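Local atomic coordinates of putative sugar ABC transport system, substrate-binding protein (Bordetella parapertussis, PDB entry 5IX8), a protein that probably binds a sugar in the periplasm and hands it to an ABC transporter, as solute-binding proteins of its family generally do. Residues Q14-G19 with V75-L80; I33-V38 with Y311-W316; V204-T209 with V228-M233. All blocks are in the same frame, centred on the assembly; numbering follows the deposited sequence. Where two conformers were deposited one is given.

Contact 1 (Q14-G19 with V75-L80)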
loop_
_atom_site.group_PDB
_atom_site.type_symbol
_atom_site.label_atom_id
_atom_site.label_comp_id
_atom_site.label_asym_id
_atom_site.label_seq_id
_atom_site.Cartn_x
_atom_site.Cartn_y
_atom_site.Cartn_z
ATOM N N GLN A 14 -21.610 -10.124 18.759
ATOM C CA GLN A 14 -22.583 -9.137 18.281
ATOM C C GLN A 14 -22.541 -9.072 16.752
ATOM O O GLN A 14 -21.455 -9.123 16.164
ATOM C CB GLN A 14 -22.275 -7.738 18.858
ATOM C CG GLN A 14 -22.229 -7.623 20.395
ATOM C CD GLN A 14 -21.770 -6.240 20.907
ATOM O OE1 GLN A 14 -21.761 -5.245 20.170
ATOM N NE2 GLN A 14 -21.380 -6.185 22.185
ATOM N N PRO A 15 -23.685 -8.964 16.076
ATOM C CA PRO A 15 -23.651 -8.847 14.607
ATOM C C PRO A 15 -22.773 -7.681 14.181
ATOM O O PRO A 15 -22.839 -6.586 14.750
ATOM C CB PRO A 15 -25.114 -8.613 14.220
ATOM C CG PRO A 15 -25.900 -9.231 15.359
ATOM C CD PRO A 15 -25.052 -9.092 16.609
ATOM N N LEU A 16 -21.934 -7.927 13.184
ATOM C CA LEU A 16 -20.958 -6.943 12.745
ATOM C C LEU A 16 -20.880 -6.989 11.228
ATOM O O LEU A 16 -20.485 -8.010 10.656
ATOM C CB LEU A 16 -19.593 -7.219 13.383
ATOM C CG LEU A 16 -18.578 -6.057 13.395
ATOM C CD1 LEU A 16 -17.402 -6.409 14.282
ATOM C CD2 LEU A 16 -18.096 -5.622 11.963
ATOM N N LYS A 17 -21.256 -5.892 10.582
ATOM C CA LYS A 17 -21.262 -5.793 9.121
ATOM C C LYS A 17 -20.249 -4.760 8.656
ATOM O O LYS A 17 -20.185 -3.648 9.203
ATOM C CB LYS A 17 -22.659 -5.401 8.599
ATOM C CG LYS A 17 -23.742 -6.422 8.925
ATOM C CD LYS A 17 -25.168 -5.804 8.782
ATOM C CE LYS A 17 -25.542 -5.489 7.373
ATOM N NZ LYS A 17 -27.037 -5.601 7.103
ATOM N N LEU A 18 -19.463 -5.124 7.654
ATOM C CA LEU A 18 -18.485 -4.224 7.055
ATOM C C LEU A 18 -18.866 -3.895 5.620
ATOM O O LEU A 18 -19.302 -4.776 4.867
ATOM C CB LEU A 18 -17.075 -4.846 7.026
ATOM C CG LEU A 18 -16.475 -5.336 8.339
ATOM C CD1 LEU A 18 -15.156 -6.121 8.083
ATOM C CD2 LEU A 18 -16.217 -4.166 9.200
ATOM N N GLY A 19 -18.634 -2.652 5.219
ATOM C CA GLY A 19 -18.585 -2.289 3.802
ATOM C C GLY A 19 -17.177 -1.820 3.505
ATOM O O GLY A 19 -16.602 -1.081 4.295
ATOM N N VAL A 75 -24.282 -0.996 7.455
ATOM C CA VAL A 75 -22.986 -1.463 7.921
ATOM C C VAL A 75 -22.651 -0.817 9.267
ATOM O O VAL A 75 -23.168 0.239 9.636
ATOM C CB VAL A 75 -21.891 -1.192 6.880
ATOM C CG1 VAL A 75 -22.299 -1.702 5.504
ATOM C CG2 VAL A 75 -21.523 0.251 6.835
ATOM N N ASP A 76 -21.794 -1.488 10.022
ATOM C CA ASP A 76 -21.289 -0.953 11.283
ATOM C C ASP A 76 -19.975 -0.212 11.117
ATOM O O ASP A 76 -19.735 0.787 11.816
ATOM C CB ASP A 76 -21.125 -2.095 12.292
ATOM C CG ASP A 76 -22.456 -2.802 12.560
ATOM O OD1 ASP A 76 -23.314 -2.173 13.195
ATOM O OD2 ASP A 76 -22.666 -3.952 12.134
ATOM N N TYR A 77 -19.155 -0.648 10.166
ATOM C CA TYR A 77 -17.896 -0.004 9.827
ATOM C C TYR A 77 -17.779 0.082 8.324
ATOM O O TYR A 77 -18.102 -0.872 7.608
ATOM C CB TYR A 77 -16.667 -0.755 10.349
ATOM C CG TYR A 77 -16.672 -0.860 11.841
ATOM C CD1 TYR A 77 -17.354 -1.881 12.470
ATOM C CD2 TYR A 77 -15.998 0.069 12.633
ATOM C CE1 TYR A 77 -17.393 -1.961 13.844
ATOM C CE2 TYR A 77 -16.023 -0.021 14.017
ATOM C CZ TYR A 77 -16.724 -1.038 14.612
ATOM O OH TYR A 77 -16.788 -1.123 15.982
ATOM N N ALA A 78 -17.284 1.215 7.859
ATOM C CA ALA A 78 -16.808 1.360 6.492
ATOM C C ALA A 78 -15.304 1.209 6.514
ATOM O O ALA A 78 -14.655 1.751 7.402
ATOM C CB ALA A 78 -17.183 2.745 5.954
ATOM N N VAL A 79 -14.745 0.469 5.560
ATOM C CA VAL A 79 -13.300 0.304 5.434
ATOM C C VAL A 79 -12.878 0.996 4.146
ATOM O O VAL A 79 -13.436 0.711 3.087
ATOM C CB VAL A 79 -12.913 -1.187 5.407
ATOM C CG1 VAL A 79 -11.393 -1.362 5.222
ATOM C CG2 VAL A 79 -13.429 -1.891 6.656
ATOM N N LEU A 80 -11.914 1.913 4.235
ATOM C CA LEU A 80 -11.636 2.863 3.169
ATOM C C LEU A 80 -10.151 2.859 2.820
ATOM O O LEU A 80 -9.313 3.107 3.690
ATOM C CB LEU A 80 -12.058 4.276 3.601
ATOM C CG LEU A 80 -11.613 5.403 2.675
ATOM C CD1 LEU A 80 -12.252 5.212 1.276
ATOM C CD2 LEU A 80 -11.969 6.766 3.334
#
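With chi1 at -60°, Asp76 sets its CG anti to its own carbonyl carbon and beside its backbone N, which swings the carboxylate toward the backbone of Lys17. Asp76 OD2 then accepts the backbone N-H of Lys17 at 2.9 Å through its anti lone pair, the one away from OD1. The exchange is mutual: the backbone N of Asp76 donates to Lys17 O at 2.8 Å, entering above the carbonyl plane, and Tyr77 N adds a weak bond to the same oxygen. Farther along, Gly19 N reaches Tyr77 O at 3.0 Å and Val79 N reaches Gly19 O at 2.7 Å, both nearly along the C=O axis. Strands 17-22 and 77-80 are thus adjacent in the parallel sheet of one Rossmann-like lobe of the binding protein, and Leu18 also pairs with strand 47-53.

Leu18 and Tyr77 share one face of the sheet and have nearly the same first torsion. CD2 of Leu18 lies 3.6 Å from Tyr77 CB, while CD2 of Leu16 comes obliquely to the Tyr77 ring at CD1, 3.8 Å away; the phenol OH goes on to Glu268. Val75 CG1 lies against the backbone of Gly19, 3.8 Å from its N. Asp76, one residue ahead of strand 77-80, so extends the pairing by one residue, its carboxylate standing where a main-chain carbonyl would accept, and the N-H probably helps to stabilise its negative charge.

Contact 2 (I33-V38 with Y311-W316)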
loop_
_atom_site.group_PDB
_atom_site.type_symbol
_atom_site.label_atom_id
_atom_site.label_comp_id
_atom_site.label_asym_id
_atom_site.label_seq_id
_atom_site.Cartn_x
_atom_site.Cartn_y
_atom_site.Cartn_z
ATOM N N ILE A 33 -5.706 -6.782 0.682
ATOM C CA ILE A 33 -6.488 -6.282 1.805
ATOM C C ILE A 33 -7.903 -6.838 1.754
ATOM O O ILE A 33 -8.429 -7.347 2.759
ATOM C CB ILE A 33 -6.493 -4.746 1.822
ATOM C CG1 ILE A 33 -5.070 -4.218 1.987
ATOM C CG2 ILE A 33 -7.449 -4.266 2.904
ATOM C CD1 ILE A 33 -4.999 -2.717 1.870
ATOM N N ALA A 34 -8.529 -6.784 0.572
ATOM C CA ALA A 34 -9.898 -7.282 0.425
ATOM C C ALA A 34 -9.980 -8.772 0.737
ATOM O O ALA A 34 -10.878 -9.198 1.464
ATOM C CB ALA A 34 -10.431 -7.007 -0.982
ATOM N N TYR A 35 -9.020 -9.568 0.229
ATOM C CA TYR A 35 -8.974 -10.992 0.562
ATOM C C TYR A 35 -8.816 -11.206 2.075
ATOM O O TYR A 35 -9.493 -12.058 2.671
ATOM C CB TYR A 35 -7.830 -11.689 -0.188
ATOM C CG TYR A 35 -7.645 -13.078 0.346
ATOM C CD1 TYR A 35 -8.578 -14.076 0.052
ATOM C CD2 TYR A 35 -6.573 -13.391 1.192
ATOM C CE1 TYR A 35 -8.444 -15.343 0.606
ATOM C CE2 TYR A 35 -6.433 -14.659 1.744
ATOM C CZ TYR A 35 -7.378 -15.637 1.425
ATOM O OH TYR A 35 -7.274 -16.923 1.918
ATOM N N GLY A 36 -7.893 -10.468 2.710
ATOM C CA GLY A 36 -7.681 -10.650 4.145
ATOM C C GLY A 36 -8.931 -10.338 4.933
ATOM O O GLY A 36 -9.278 -11.053 5.881
ATOM N N ILE A 37 -9.660 -9.291 4.522
ATOM C CA ILE A 37 -10.914 -8.978 5.207
ATOM C C ILE A 37 -11.930 -10.102 5.022
ATOM O O ILE A 37 -12.560 -10.566 5.986
ATOM C CB ILE A 37 -11.477 -7.638 4.702
ATOM C CG1 ILE A 37 -10.547 -6.490 5.147
ATOM C CG2 ILE A 37 -12.892 -7.424 5.254
ATOM C CD1 ILE A 37 -10.983 -5.134 4.555
ATOM N N VAL A 38 -12.147 -10.514 3.775
ATOM C CA VAL A 38 -13.173 -11.527 3.479
ATOM C C VAL A 38 -12.839 -12.859 4.147
ATOM O O VAL A 38 -13.693 -13.507 4.783
ATOM C CB VAL A 38 -13.315 -11.676 1.958
ATOM C CG1 VAL A 38 -14.158 -12.919 1.631
ATOM C CG2 VAL A 38 -13.935 -10.417 1.395
ATOM N N TYR A 311 0.291 -12.218 -1.035
ATOM C CA TYR A 311 -0.450 -12.675 -2.206
ATOM C C TYR A 311 -1.813 -13.174 -1.776
ATOM O O TYR A 311 -1.882 -14.084 -0.918
ATOM C CB TYR A 311 0.268 -13.832 -2.910
ATOM C CG TYR A 311 1.616 -13.564 -3.564
ATOM C CD1 TYR A 311 2.082 -12.279 -3.782
ATOM C CD2 TYR A 311 2.415 -14.621 -3.963
ATOM C CE1 TYR A 311 3.316 -12.070 -4.396
ATOM C CE2 TYR A 311 3.639 -14.430 -4.540
ATOM C CZ TYR A 311 4.097 -13.159 -4.757
ATOM O OH TYR A 311 5.341 -13.003 -5.347
ATOM N N PRO A 312 -2.904 -12.693 -2.359
ATOM C CA PRO A 312 -4.163 -13.432 -2.252
ATOM C C PRO A 312 -4.018 -14.753 -2.987
ATOM O O PRO A 312 -3.122 -14.906 -3.826
ATOM C CB PRO A 312 -5.193 -12.518 -2.939
ATOM C CG PRO A 312 -4.429 -11.280 -3.403
ATOM C CD PRO A 312 -2.975 -11.612 -3.358
ATOM N N PRO A 313 -4.860 -15.726 -2.703
ATOM C CA PRO A 313 -4.705 -17.039 -3.343
ATOM C C PRO A 313 -4.840 -16.927 -4.848
ATOM O O PRO A 313 -5.590 -16.087 -5.358
ATOM C CB PRO A 313 -5.848 -17.864 -2.747
ATOM C CG PRO A 313 -6.192 -17.124 -1.474
ATOM C CD PRO A 313 -5.989 -15.692 -1.775
ATOM N N GLN A 314 -4.080 -17.775 -5.562
ATOM C CA GLN A 314 -4.226 -17.806 -7.005
ATOM C C GLN A 314 -5.652 -18.171 -7.289
ATOM O O GLN A 314 -6.185 -19.134 -6.713
ATOM C CB GLN A 314 -3.318 -18.820 -7.696
ATOM C CG GLN A 314 -3.618 -18.902 -9.251
ATOM C CD GLN A 314 -3.050 -17.692 -10.059
ATOM O OE1 GLN A 314 -3.715 -17.119 -10.962
ATOM N NE2 GLN A 314 -1.817 -17.324 -9.745
ATOM N N GLY A 315 -6.283 -17.383 -8.133
ATOM C CA GLY A 315 -7.625 -17.689 -8.506
ATOM C C GLY A 315 -8.667 -17.090 -7.618
ATOM O O GLY A 315 -9.860 -17.294 -7.880
ATOM N N TRP A 316 -8.270 -16.351 -6.582
ATOM C CA TRP A 316 -9.253 -15.648 -5.764
ATOM C C TRP A 316 -9.712 -14.373 -6.461
ATOM O O TRP A 316 -8.898 -13.616 -6.991
ATOM C CB TRP A 316 -8.673 -15.279 -4.397
ATOM C CG TRP A 316 -9.747 -14.693 -3.483
ATOM C CD1 TRP A 316 -10.613 -15.388 -2.713
ATOM C CD2 TRP A 316 -10.044 -13.303 -3.262
ATOM N NE1 TRP A 316 -11.442 -14.531 -2.029
ATOM C CE2 TRP A 316 -11.109 -13.245 -2.342
ATOM C CE3 TRP A 316 -9.483 -12.113 -3.712
ATOM C CZ2 TRP A 316 -11.632 -12.041 -1.871
ATOM C CZ3 TRP A 316 -10.026 -10.925 -3.280
ATOM C CH2 TRP A 316 -11.072 -10.890 -2.356
#
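Tyr35 and Trp316 both extend their side chains with CG anti to the backbone N, chi1 170° and -173°, and so meet between helix 28-43 and the loop after helix 306-309. The tyrosine presents its edge to the face of the indole: its ring centroid is 4.8 Å from that of the five-membered ring and the planes stand at 76°, a T-shaped pair. CD1 does the touching, while Tyr35 CB sits over the six-membered ring of Trp316, 3.8 Å from its centroid, in a CH-pi contact. Pro313 approaches tip to tip and sets CD over the centre of the Tyr35 ring, 3.4 Å from the centroid. Pro312 CB lies beside Tyr35 CB. A type II beta turn from Pro313 to Trp316, with Gly315 at backbone angles that call for glycine, brings proline and indole round to the same tyrosine. The far rim of the indole reaches the helix itself, with Trp316 CH2 3.6 Å from Tyr35 N and CZ2 near Val38 CB. Ile37 packs onto Leu18 and Val20 of strand 17-22, so helix 28-43 lies between the loop, which meets Tyr35, and the sheet, which meets Ile37, with helix 254-270 flanking both residues.

Contact 3 (V204-T209 with V228-M233); sequences VFTPVT and VLTSAM
Parallel pairing gives way to side-chain hydrogen bonding as strands 201-205 and 227-231 reach their C-terminal ends. Among the strand residues the fit is regular: Leu229 N donates to Val204 O at 2.9 Å, straight (171°) and nearly along the C=O axis. Val204 and Val228 lie on one face of the sheet, Phe205 and Leu229 on the other, where Phe205 also stacks on Phe162.

The tightest cluster follows at Thr206. Thr206 OG1 takes the crowded position between backbone N and carbonyl carbon, chi1 69°, and from there donates to Leu229 O at 2.9 Å, in the carbonyl plane on a lone pair. Thr206 N binds the same oxygen from above that plane, so one residue grips the carbonyl twice. Thr230 holds its OG1 anti to its backbone N, chi1 -167°, alongside the first threonine, and donates to Thr206 OG1 at 2.8 Å. The hydroxyls therefore form a directed chain of hydrogen bonds, Thr230 to Thr206 to the carbonyl.

Beyond this the backbones stay close, but the regular hydrogen bonding lapses. On this looser side Pro207 and Val208 point their side chains away from 228-233, and Val208 is partly exposed. Ser231 CB lies 3.2 Å from Pro207 O, an oxygen that accepts a hydrogen bond from Arg158; the serine hydroxyl bonds to Glu252, and its buried backbone N has no partner in the model. One further bond closes the far end, Thr209 OG1 to Ala232 O at 2.8 Å, made from the first turn of helix 209-221. Strand 201-205, this helix and strand 227-231 form a beta-alpha-beta unit, and such strand ends leading into helix N-termini are characteristic of the Rossmann-like lobes of periplasmic binding proteins, where the ligand cleft usually lies.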
loop_
_atom_site.group_PDB
_atom_site.type_symbol
_atom_site.label_atom_id
_atom_site.label_comp_id
_atom_site.label_asym_id
_atom_site.label_seq_id
_atom_site.Cartn_x
_atom_site.Cartn_y
_atom_site.Cartn_z
ATOM N N VAL A 204 16.709 2.955 -10.920
ATOM C CA VAL A 204 15.419 3.634 -11.035
ATOM C C VAL A 204 14.636 3.336 -9.767
ATOM O O VAL A 204 14.509 2.171 -9.365
ATOM C CB VAL A 204 14.606 3.185 -12.269
ATOM C CG1 VAL A 204 13.247 3.941 -12.326
ATOM C CG2 VAL A 204 15.399 3.402 -13.560
ATOM N N PHE A 205 14.132 4.378 -9.124
ATOM C CA PHE A 205 13.285 4.213 -7.951
ATOM C C PHE A 205 11.832 4.392 -8.352
ATOM O O PHE A 205 11.507 5.351 -9.049
ATOM C CB PHE A 205 13.647 5.233 -6.876
ATOM C CG PHE A 205 12.654 5.294 -5.770
ATOM C CD1 PHE A 205 12.731 4.397 -4.709
ATOM C CD2 PHE A 205 11.634 6.230 -5.802
ATOM C CE1 PHE A 205 11.819 4.445 -3.659
ATOM C CE2 PHE A 205 10.701 6.273 -4.787
ATOM C CZ PHE A 205 10.795 5.371 -3.695
ATOM N N THR A 206 10.964 3.491 -7.894
ATOM C CA THR A 206 9.518 3.576 -8.086
ATOM C C THR A 206 8.843 3.197 -6.778
ATOM O O THR A 206 9.372 2.358 -6.021
ATOM C CB THR A 206 8.996 2.617 -9.186
ATOM O OG1 THR A 206 9.114 1.256 -8.725
ATOM C CG2 THR A 206 9.740 2.799 -10.533
ATOM N N PRO A 207 7.651 3.738 -6.506
ATOM C CA PRO A 207 7.007 3.443 -5.225
ATOM C C PRO A 207 6.038 2.288 -5.240
ATOM O O PRO A 207 5.625 1.892 -4.144
ATOM C CB PRO A 207 6.263 4.754 -4.917
ATOM C CG PRO A 207 5.778 5.212 -6.337
ATOM C CD PRO A 207 7.065 4.933 -7.144
ATOM N N VAL A 208 5.637 1.762 -6.411
ATOM C CA VAL A 208 4.557 0.773 -6.487
ATOM C C VAL A 208 4.789 -0.175 -7.649
ATOM O O VAL A 208 5.449 0.166 -8.640
ATOM C CB VAL A 208 3.154 1.408 -6.653
ATOM C CG1 VAL A 208 2.843 2.347 -5.550
ATOM C CG2 VAL A 208 3.044 2.134 -8.004
ATOM N N THR A 209 4.202 -1.371 -7.523
ATOM C CA THR A 209 4.311 -2.476 -8.469
ATOM C C THR A 209 4.286 -2.062 -9.932
ATOM O O THR A 209 5.210 -2.360 -10.689
ATOM C CB THR A 209 3.169 -3.478 -8.242
ATOM O OG1 THR A 209 3.014 -3.757 -6.850
ATOM C CG2 THR A 209 3.456 -4.753 -9.005
ATOM N N VAL A 228 16.173 -1.739 -10.671
ATOM C CA VAL A 228 14.930 -1.073 -10.287
ATOM C C VAL A 228 14.599 -1.422 -8.844
ATOM O O VAL A 228 14.804 -2.562 -8.408
ATOM C CB VAL A 228 13.781 -1.451 -11.247
ATOM C CG1 VAL A 228 12.458 -0.799 -10.810
ATOM C CG2 VAL A 228 14.169 -1.041 -12.669
ATOM N N LEU A 229 14.157 -0.415 -8.092
ATOM C CA LEU A 229 13.612 -0.565 -6.753
ATOM C C LEU A 229 12.131 -0.292 -6.831
ATOM O O LEU A 229 11.702 0.640 -7.526
ATOM C CB LEU A 229 14.251 0.425 -5.772
ATOM C CG LEU A 229 15.748 0.170 -5.562
ATOM C CD1 LEU A 229 16.578 1.048 -6.444
ATOM C CD2 LEU A 229 16.126 0.344 -4.105
ATOM N N THR A 230 11.352 -1.082 -6.106
ATOM C CA THR A 230 9.918 -0.890 -6.147
ATOM C C THR A 230 9.309 -1.471 -4.878
ATOM O O THR A 230 10.013 -1.826 -3.927
ATOM C CB THR A 230 9.359 -1.527 -7.427
ATOM O OG1 THR A 230 8.004 -1.101 -7.651
ATOM C CG2 THR A 230 9.411 -3.034 -7.332
ATOM N N SER A 231 7.976 -1.543 -4.855
ATOM C CA SER A 231 7.275 -1.972 -3.666
ATOM C C SER A 231 6.060 -2.789 -4.068
ATOM O O SER A 231 5.471 -2.557 -5.122
ATOM C CB SER A 231 6.880 -0.751 -2.826
ATOM O OG SER A 231 6.331 -1.167 -1.586
ATOM N N ALA A 232 5.730 -3.767 -3.225
ATOM C CA ALA A 232 4.554 -4.630 -3.309
ATOM C C ALA A 232 4.752 -5.756 -4.319
ATOM O O ALA A 232 4.725 -5.533 -5.532
ATOM C CB ALA A 232 3.288 -3.834 -3.636
HETATM N N MSE A 233 4.941 -6.974 -3.816
HETATM C CA MSE A 233 5.288 -8.095 -4.671
HETATM C C MSE A 233 4.162 -8.572 -5.553
HETATM O O MSE A 233 3.013 -8.618 -5.127
HETATM C CB MSE A 233 5.746 -9.284 -3.830
HETATM C CG MSE A 233 7.111 -9.027 -3.141
HETATM SE SE MSE A 233 8.602 -9.188 -4.384
HETATM C CE MSE A 233 8.512 -11.087 -4.806
#

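In the fold
Contacts 1 and 3 are both buried pairings of parallel strands, but in different sheets and on opposite sides of the chain's centre, their own centres about 33 Å apart. Contact 2 lies at the surface and has no hydrogen bond across it, relying on an edge-to-face ring pair and C-H groups set over rings. It holds no element of contact 1, but helix 28-43 follows strand 17-22 in the chain, and Ile37 packs against Leu18 and Val79. Toward contact 3, Tyr311 touches Met233 O. A carboxylate bonds at the N-terminal start of the pairing in contact 1, threonine hydroxyls at its C-terminal end in contact 3.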